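Local coordinates for quinoline 2-oxidoreductase large subunit (PDB 1T3Q), which carries the molybdopterin cytosine dinucleotide cofactor and probably hydroxylates quinoline at carbon 2 as a molybdenum hydroxylase of the xanthine dehydrogenase family, at residues B[183-195]-B[380-392]. Residues are numbered along the deposited sequence; the frame is centred on the assembly and turned at random.
Sequences SAGVVRGQFSCGR and IARETLIDRAARQ
F191 lays one ring face on A381 where helix 375-393 packs across strand 185-193 of a mixed beta-sheet in the molybdopterin cofactor-binding domain, an alpha/beta layer contact; strand 185-193 and helical segment 380-392 run roughly antiparallel (144°). A381 CA stands 3.5 Å from the ring centroid and 2° off its normal, a CH-pi contact, while A381 CB comes within 3.3 Å of F191 CD2. T384 CG2 and L385 CD2 meet the ring at its edge, in plane. F191 CG lies anti to its carbonyl carbon, which carries the ring back along the strand over G189, where a CB would clash with it. Shortened to an alanine, F191 would probably leave a gap above A381 and strip T384 and L385 of their aromatic neighbour. V187, four residues earlier and pointing to the same side, sets CG2 3.9 Å from L385 CB. R388, bent at its third torsion, lays its guanidinium over L385 CD2 and salt-bridges E769 through NH1. Its NH2 gives R188 O a weak, bent hydrogen bond (2.8 Å, 118°), and a water links that same NH2 to R188 N. Near the helix's C-terminal end, Q392 OE1 accepts from two waters, one of them 2.7 Å away and in turn accepting from V186 N.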
ATOM      1  N   SER B 183      34.824  22.404  54.132  1.00 23.96           N
ATOM      2  CA  SER B 183      35.116  21.016  53.783  1.00 23.80           C
ATOM      3  C   SER B 183      36.610  20.791  53.585  1.00 23.23           C
ATOM      4  O   SER B 183      37.341  21.709  53.212  1.00 24.55           O
ATOM      5  CB  SER B 183      34.362  20.616  52.511  1.00 24.42           C
ATOM      6  OG  SER B 183      34.746  21.432  51.416  1.00 26.23           O
ATOM      7  N   ALA B 184      37.060  19.565  53.838  1.00 22.16           N
ATOM      8  CA  ALA B 184      38.468  19.219  53.682  1.00 22.87           C
ATOM      9  C   ALA B 184      38.888  19.424  52.230  1.00 23.00           C
ATOM     10  O   ALA B 184      40.015  19.832  51.947  1.00 23.05           O
ATOM     11  CB  ALA B 184      38.699  17.767  54.090  1.00 21.80           C
ATOM     12  N   GLY B 185      37.972  19.139  51.313  1.00 23.26           N
ATOM     13  CA  GLY B 185      38.288  19.293  49.909  1.00 22.80           C
ATOM     14  C   GLY B 185      37.158  19.832  49.064  1.00 21.96           C
ATOM     15  O   GLY B 185      35.978  19.718  49.406  1.00 21.17           O
ATOM     16  N   VAL B 186      37.536  20.429  47.940  1.00 21.84           N
ATOM     17  CA  VAL B 186      36.575  20.986  47.005  1.00 20.89           C
ATOM     18  C   VAL B 186      37.132  20.896  45.590  1.00 20.99           C
ATOM     19  O   VAL B 186      38.328  21.080  45.376  1.00 20.77           O
ATOM     20  CB  VAL B 186      36.289  22.482  47.301  1.00 21.34           C
ATOM     21  CG1 VAL B 186      35.464  23.085  46.176  1.00 20.96           C
ATOM     22  CG2 VAL B 186      35.561  22.632  48.634  1.00 20.93           C
ATOM     23  N   VAL B 187      36.260  20.586  44.638  1.00 20.83           N
ATOM     24  CA  VAL B 187      36.626  20.543  43.229  1.00 21.05           C
ATOM     25  C   VAL B 187      35.478  21.233  42.522  1.00 21.91           C
ATOM     26  O   VAL B 187      34.314  21.023  42.871  1.00 22.74           O
ATOM     27  CB  VAL B 187      36.775  19.101  42.674  1.00 22.09           C
ATOM     28  CG1 VAL B 187      38.035  18.462  43.235  1.00 23.31           C
ATOM     29  CG2 VAL B 187      35.542  18.268  43.003  1.00 20.66           C
ATOM     30  N   ARG B 188      35.802  22.068  41.541  1.00 21.90           N
ATOM     31  CA  ARG B 188      34.780  22.795  40.808  1.00 23.50           C
ATOM     32  C   ARG B 188      35.150  22.868  39.338  1.00 22.78           C
ATOM     33  O   ARG B 188      36.319  22.767  38.970  1.00 21.66           O
ATOM     34  CB  ARG B 188      34.641  24.218  41.364  1.00 26.99           C
ATOM     35  CG  ARG B 188      34.726  24.281  42.882  1.00 33.48           C
ATOM     36  CD  ARG B 188      34.435  25.669  43.447  1.00 38.75           C
ATOM     37  NE  ARG B 188      33.031  25.821  43.819  1.00 43.98           N
ATOM     38  CZ  ARG B 188      32.607  26.497  44.882  1.00 46.65           C
ATOM     39  NH1 ARG B 188      33.479  27.091  45.689  1.00 47.65           N
ATOM     40  NH2 ARG B 188      31.309  26.569  45.149  1.00 49.21           N
ATOM     41  N   GLY B 189      34.141  23.038  38.501  1.00 22.29           N
ATOM     42  CA  GLY B 189      34.392  23.138  37.083  1.00 22.79           C
ATOM     43  C   GLY B 189      33.273  23.857  36.369  1.00 23.19           C
ATOM     44  O   GLY B 189      32.119  23.846  36.807  1.00 23.65           O
ATOM     45  N   GLN B 190      33.628  24.512  35.274  1.00 23.31           N
ATOM     46  CA  GLN B 190      32.644  25.201  34.464  1.00 23.79           C
ATOM     47  C   GLN B 190      32.614  24.394  33.173  1.00 23.33           C
ATOM     48  O   GLN B 190      33.324  24.690  32.209  1.00 22.97           O
ATOM     49  CB  GLN B 190      33.073  26.648  34.230  1.00 27.25           C
ATOM     50  CG  GLN B 190      33.285  27.405  35.538  1.00 34.02           C
ATOM     51  CD  GLN B 190      33.483  28.891  35.335  1.00 39.40           C
ATOM     52  OE1 GLN B 190      34.300  29.313  34.516  1.00 43.26           O
ATOM     53  NE2 GLN B 190      32.740  29.697  36.088  1.00 41.50           N
ATOM     54  N   PHE B 191      31.805  23.341  33.189  1.00 22.07           N
ATOM     55  CA  PHE B 191      31.679  22.446  32.050  1.00 21.36           C
ATOM     56  C   PHE B 191      30.779  23.006  30.964  1.00 21.16           C
ATOM     57  O   PHE B 191      29.818  23.723  31.236  1.00 21.09           O
ATOM     58  CB  PHE B 191      31.156  21.091  32.528  1.00 19.70           C
ATOM     59  CG  PHE B 191      32.119  20.360  33.427  1.00 21.06           C
ATOM     60  CD1 PHE B 191      33.052  19.477  32.896  1.00 21.14           C
ATOM     61  CD2 PHE B 191      32.114  20.581  34.801  1.00 21.45           C
ATOM     62  CE1 PHE B 191      33.969  18.823  33.717  1.00 20.86           C
ATOM     63  CE2 PHE B 191      33.026  19.933  35.637  1.00 22.37           C
ATOM     64  CZ  PHE B 191      33.958  19.050  35.092  1.00 21.18           C
ATOM     65  N   SER B 192      31.102  22.673  29.723  1.00 19.23           N
ATOM     66  CA  SER B 192      30.319  23.140  28.599  1.00 19.94           C
ATOM     67  C   SER B 192      30.344  22.121  27.475  1.00 18.93           C
ATOM     68  O   SER B 192      31.386  21.539  27.181  1.00 19.82           O
ATOM     69  CB  SER B 192      30.871  24.473  28.095  1.00 19.77           C
ATOM     70  OG  SER B 192      30.163  24.899  26.944  1.00 25.78           O
ATOM     71  N   CYS B 193      29.189  21.890  26.867  1.00 18.61           N
ATOM     72  CA  CYS B 193      29.087  20.968  25.746  1.00 18.68           C
ATOM     73  C   CYS B 193      28.545  21.766  24.577  1.00 19.05           C
ATOM     74  O   CYS B 193      27.634  22.577  24.743  1.00 19.02           O
ATOM     75  CB  CYS B 193      28.122  19.823  26.056  1.00 18.28           C
ATOM     76  SG  CYS B 193      28.536  18.857  27.526  1.00 23.04           S
ATOM     77  N   GLY B 194      29.106  21.548  23.394  1.00 17.94           N
ATOM     78  CA  GLY B 194      28.618  22.260  22.232  1.00 17.05           C
ATOM     79  C   GLY B 194      27.415  21.530  21.670  1.00 16.74           C
ATOM     80  O   GLY B 194      27.069  20.444  22.133  1.00 17.36           O
ATOM     81  N   ARG B 195      26.761  22.121  20.680  1.00 14.90           N
ATOM     82  CA  ARG B 195      25.624  21.462  20.065  1.00 15.01           C
ATOM     83  C   ARG B 195      26.159  20.315  19.217  1.00 15.51           C
ATOM     84  O   ARG B 195      27.296  20.360  18.739  1.00 15.70           O
ATOM     85  CB  ARG B 195      24.861  22.424  19.146  1.00 17.49           C
ATOM     86  CG  ARG B 195      23.992  23.423  19.885  1.00 17.23           C
ATOM     87  CD  ARG B 195      23.198  24.325  18.943  1.00 17.70           C
ATOM     88  NE  ARG B 195      22.248  25.119  19.722  1.00 17.42           N
ATOM     89  CZ  ARG B 195      20.969  25.284  19.410  1.00 18.73           C
ATOM     90  NH1 ARG B 195      20.469  24.720  18.320  1.00 18.72           N
ATOM     91  NH2 ARG B 195      20.176  25.991  20.211  1.00 17.45           N
ATOM     92  N   ILE B 380      29.016  13.920  32.588  1.00 15.88           N
ATOM     93  CA  ILE B 380      30.384  14.304  32.252  1.00 16.85           C
ATOM     94  C   ILE B 380      31.000  15.141  33.373  1.00 17.48           C
ATOM     95  O   ILE B 380      32.090  14.849  33.862  1.00 16.78           O
ATOM     96  CB  ILE B 380      30.441  15.148  30.942  1.00 17.16           C
ATOM     97  CG1 ILE B 380      30.155  14.260  29.730  1.00 15.67           C
ATOM     98  CG2 ILE B 380      31.815  15.812  30.799  1.00 17.78           C
ATOM     99  CD1 ILE B 380      29.999  15.035  28.433  1.00 17.65           C
ATOM    100  N   ALA B 381      30.287  16.188  33.774  1.00 16.84           N
ATOM    101  CA  ALA B 381      30.762  17.089  34.815  1.00 18.10           C
ATOM    102  C   ALA B 381      31.008  16.415  36.165  1.00 17.31           C
ATOM    103  O   ALA B 381      32.081  16.567  36.750  1.00 17.74           O
ATOM    104  CB  ALA B 381      29.771  18.243  34.981  1.00 16.58           C
ATOM    105  N   ARG B 382      30.024  15.667  36.653  1.00 17.82           N
ATOM    106  CA  ARG B 382      30.159  15.007  37.952  1.00 18.42           C
ATOM    107  C   ARG B 382      31.243  13.932  37.969  1.00 17.36           C
ATOM    108  O   ARG B 382      32.088  13.917  38.857  1.00 17.66           O
ATOM    109  CB  ARG B 382      28.828  14.384  38.384  1.00 17.85           C
ATOM    110  CG  ARG B 382      28.812  13.925  39.842  1.00 19.70           C
ATOM    111  CD  ARG B 382      27.645  12.995  40.120  1.00 22.81           C
ATOM    112  NE  ARG B 382      27.658  11.868  39.197  1.00 26.85           N
ATOM    113  CZ  ARG B 382      26.786  11.699  38.210  1.00 26.50           C
ATOM    114  NH1 ARG B 382      26.891  10.647  37.412  1.00 27.21           N
ATOM    115  NH2 ARG B 382      25.796  12.566  38.038  1.00 26.01           N
ATOM    116  N   GLU B 383      31.219  13.028  36.994  1.00 17.55           N
ATOM    117  CA  GLU B 383      32.214  11.965  36.961  1.00 16.26           C
ATOM    118  C   GLU B 383      33.625  12.523  36.817  1.00 17.09           C
ATOM    119  O   GLU B 383      34.570  11.982  37.386  1.00 16.26           O
ATOM    120  CB  GLU B 383      31.909  10.977  35.834  1.00 16.50           C
ATOM    121  CG  GLU B 383      30.578  10.231  36.006  1.00 17.51           C
ATOM    122  CD  GLU B 383      30.514   9.416  37.296  1.00 19.85           C
ATOM    123  OE1 GLU B 383      29.683   9.738  38.177  1.00 20.33           O
ATOM    124  OE2 GLU B 383      31.296   8.451  37.431  1.00 20.70           O
ATOM    125  N   THR B 384      33.768  13.609  36.064  1.00 17.25           N
ATOM    126  CA  THR B 384      35.076  14.224  35.886  1.00 19.10           C
ATOM    127  C   THR B 384      35.555  14.840  37.202  1.00 19.46           C
ATOM    128  O   THR B 384      36.731  14.749  37.548  1.00 19.61           O
ATOM    129  CB  THR B 384      35.039  15.309  34.781  1.00 21.91           C
ATOM    130  OG1 THR B 384      34.819  14.681  33.510  1.00 22.37           O
ATOM    131  CG2 THR B 384      36.353  16.079  34.730  1.00 22.26           C
ATOM    132  N   LEU B 385      34.642  15.463  37.938  1.00 18.69           N
ATOM    133  CA  LEU B 385      34.995  16.071  39.219  1.00 18.47           C
ATOM    134  C   LEU B 385      35.278  14.993  40.261  1.00 17.60           C
ATOM    135  O   LEU B 385      36.144  15.158  41.117  1.00 18.45           O
ATOM    136  CB  LEU B 385      33.865  16.982  39.704  1.00 17.16           C
ATOM    137  CG  LEU B 385      33.669  18.267  38.896  1.00 18.49           C
ATOM    138  CD1 LEU B 385      32.512  19.076  39.481  1.00 19.90           C
ATOM    139  CD2 LEU B 385      34.948  19.088  38.927  1.00 18.68           C
ATOM    140  N   ILE B 386      34.547  13.886  40.183  1.00 18.56           N
ATOM    141  CA  ILE B 386      34.748  12.783  41.116  1.00 18.96           C
ATOM    142  C   ILE B 386      36.159  12.213  40.941  1.00 20.99           C
ATOM    143  O   ILE B 386      36.847  11.921  41.925  1.00 21.47           O
ATOM    144  CB  ILE B 386      33.690  11.680  40.897  1.00 19.73           C
ATOM    145  CG1 ILE B 386      32.328  12.182  41.393  1.00 18.64           C
ATOM    146  CG2 ILE B 386      34.107  10.394  41.603  1.00 20.17           C
ATOM    147  CD1 ILE B 386      31.183  11.201  41.200  1.00 18.14           C
ATOM    148  N   ASP B 387      36.591  12.062  39.690  1.00 19.80           N
ATOM    149  CA  ASP B 387      37.929  11.552  39.403  1.00 20.17           C
ATOM    150  C   ASP B 387      38.979  12.538  39.900  1.00 20.01           C
ATOM    151  O   ASP B 387      40.036  12.142  40.389  1.00 21.12           O
ATOM    152  CB  ASP B 387      38.133  11.343  37.894  1.00 20.92           C
ATOM    153  CG  ASP B 387      37.677   9.970  37.415  1.00 26.34           C
ATOM    154  OD1 ASP B 387      37.977   9.621  36.248  1.00 29.34           O
ATOM    155  OD2 ASP B 387      37.026   9.237  38.185  1.00 27.00           O
ATOM    156  N   ARG B 388      38.689  13.828  39.758  1.00 19.46           N
ATOM    157  CA  ARG B 388      39.612  14.867  40.191  1.00 20.72           C
ATOM    158  C   ARG B 388      39.739  14.853  41.711  1.00 21.11           C
ATOM    159  O   ARG B 388      40.825  15.057  42.254  1.00 21.42           O
ATOM    160  CB  ARG B 388      39.120  16.241  39.737  1.00 20.03           C
ATOM    161  CG  ARG B 388      40.121  17.362  39.958  1.00 19.25           C
ATOM    162  CD  ARG B 388      39.556  18.693  39.494  1.00 21.49           C
ATOM    163  NE  ARG B 388      39.187  18.663  38.080  1.00 18.11           N
ATOM    164  CZ  ARG B 388      38.464  19.601  37.478  1.00 21.31           C
ATOM    165  NH1 ARG B 388      38.176  19.492  36.189  1.00 19.90           N
ATOM    166  NH2 ARG B 388      38.019  20.646  38.168  1.00 19.15           N
ATOM    167  N   ALA B 389      38.622  14.622  42.390  1.00 20.52           N
ATOM    168  CA  ALA B 389      38.615  14.570  43.847  1.00 21.07           C
ATOM    169  C   ALA B 389      39.448  13.379  44.298  1.00 20.94           C
ATOM    170  O   ALA B 389      40.210  13.468  45.255  1.00 20.71           O
ATOM    171  CB  ALA B 389      37.185  14.435  44.361  1.00 21.88           C
ATOM    172  N   ALA B 390      39.297  12.262  43.596  1.00 21.43           N
ATOM    173  CA  ALA B 390      40.041  11.056  43.929  1.00 22.63           C
ATOM    174  C   ALA B 390      41.537  11.319  43.832  1.00 22.67           C
ATOM    175  O   ALA B 390      42.278  11.034  44.772  1.00 23.38           O
ATOM    176  CB  ALA B 390      39.640   9.911  42.994  1.00 21.08           C
ATOM    177  N   ARG B 391      41.984  11.865  42.702  1.00 23.56           N
ATOM    178  CA  ARG B 391      43.405  12.150  42.516  1.00 23.99           C
ATOM    179  C   ARG B 391      43.930  13.077  43.598  1.00 24.26           C
ATOM    180  O   ARG B 391      45.051  12.916  44.073  1.00 23.26           O
ATOM    181  CB  ARG B 391      43.678  12.781  41.141  1.00 24.48           C
ATOM    182  CG  ARG B 391      43.724  11.790  39.987  1.00 25.81           C
ATOM    183  CD  ARG B 391      44.276  12.455  38.716  1.00 25.28           C
ATOM    184  NE  ARG B 391      43.439  13.568  38.285  1.00 26.28           N
ATOM    185  CZ  ARG B 391      42.316  13.436  37.591  1.00 23.68           C
ATOM    186  NH1 ARG B 391      41.620  14.511  37.251  1.00 26.06           N
ATOM    187  NH2 ARG B 391      41.903  12.233  37.211  1.00 25.29           N
ATOM    188  N   GLN B 392      43.120  14.053  43.982  1.00 24.57           N
ATOM    189  CA  GLN B 392      43.525  14.997  45.011  1.00 25.57           C
ATOM    190  C   GLN B 392      43.752  14.297  46.351  1.00 24.75           C
ATOM    191  O   GLN B 392      44.635  14.677  47.118  1.00 25.04           O
ATOM    192  CB  GLN B 392      42.460  16.089  45.152  1.00 27.57           C
ATOM    193  CG  GLN B 392      42.608  16.967  46.376  1.00 31.15           C
ATOM    194  CD  GLN B 392      41.542  18.045  46.437  1.00 33.08           C
ATOM    195  OE1 GLN B 392      41.132  18.471  47.519  1.00 34.46           O
ATOM    196  NE2 GLN B 392      41.095  18.502  45.273  1.00 31.67           N
TER
HETATM  197  O   HOH W   1      41.942  17.978  50.425  1.00 51.39           O
HETATM  198  O   HOH W   2      40.446  21.008  47.894  1.00 33.36           O
HETATM  199  O   HOH W   3      38.665  21.682  40.834  1.00 21.21           O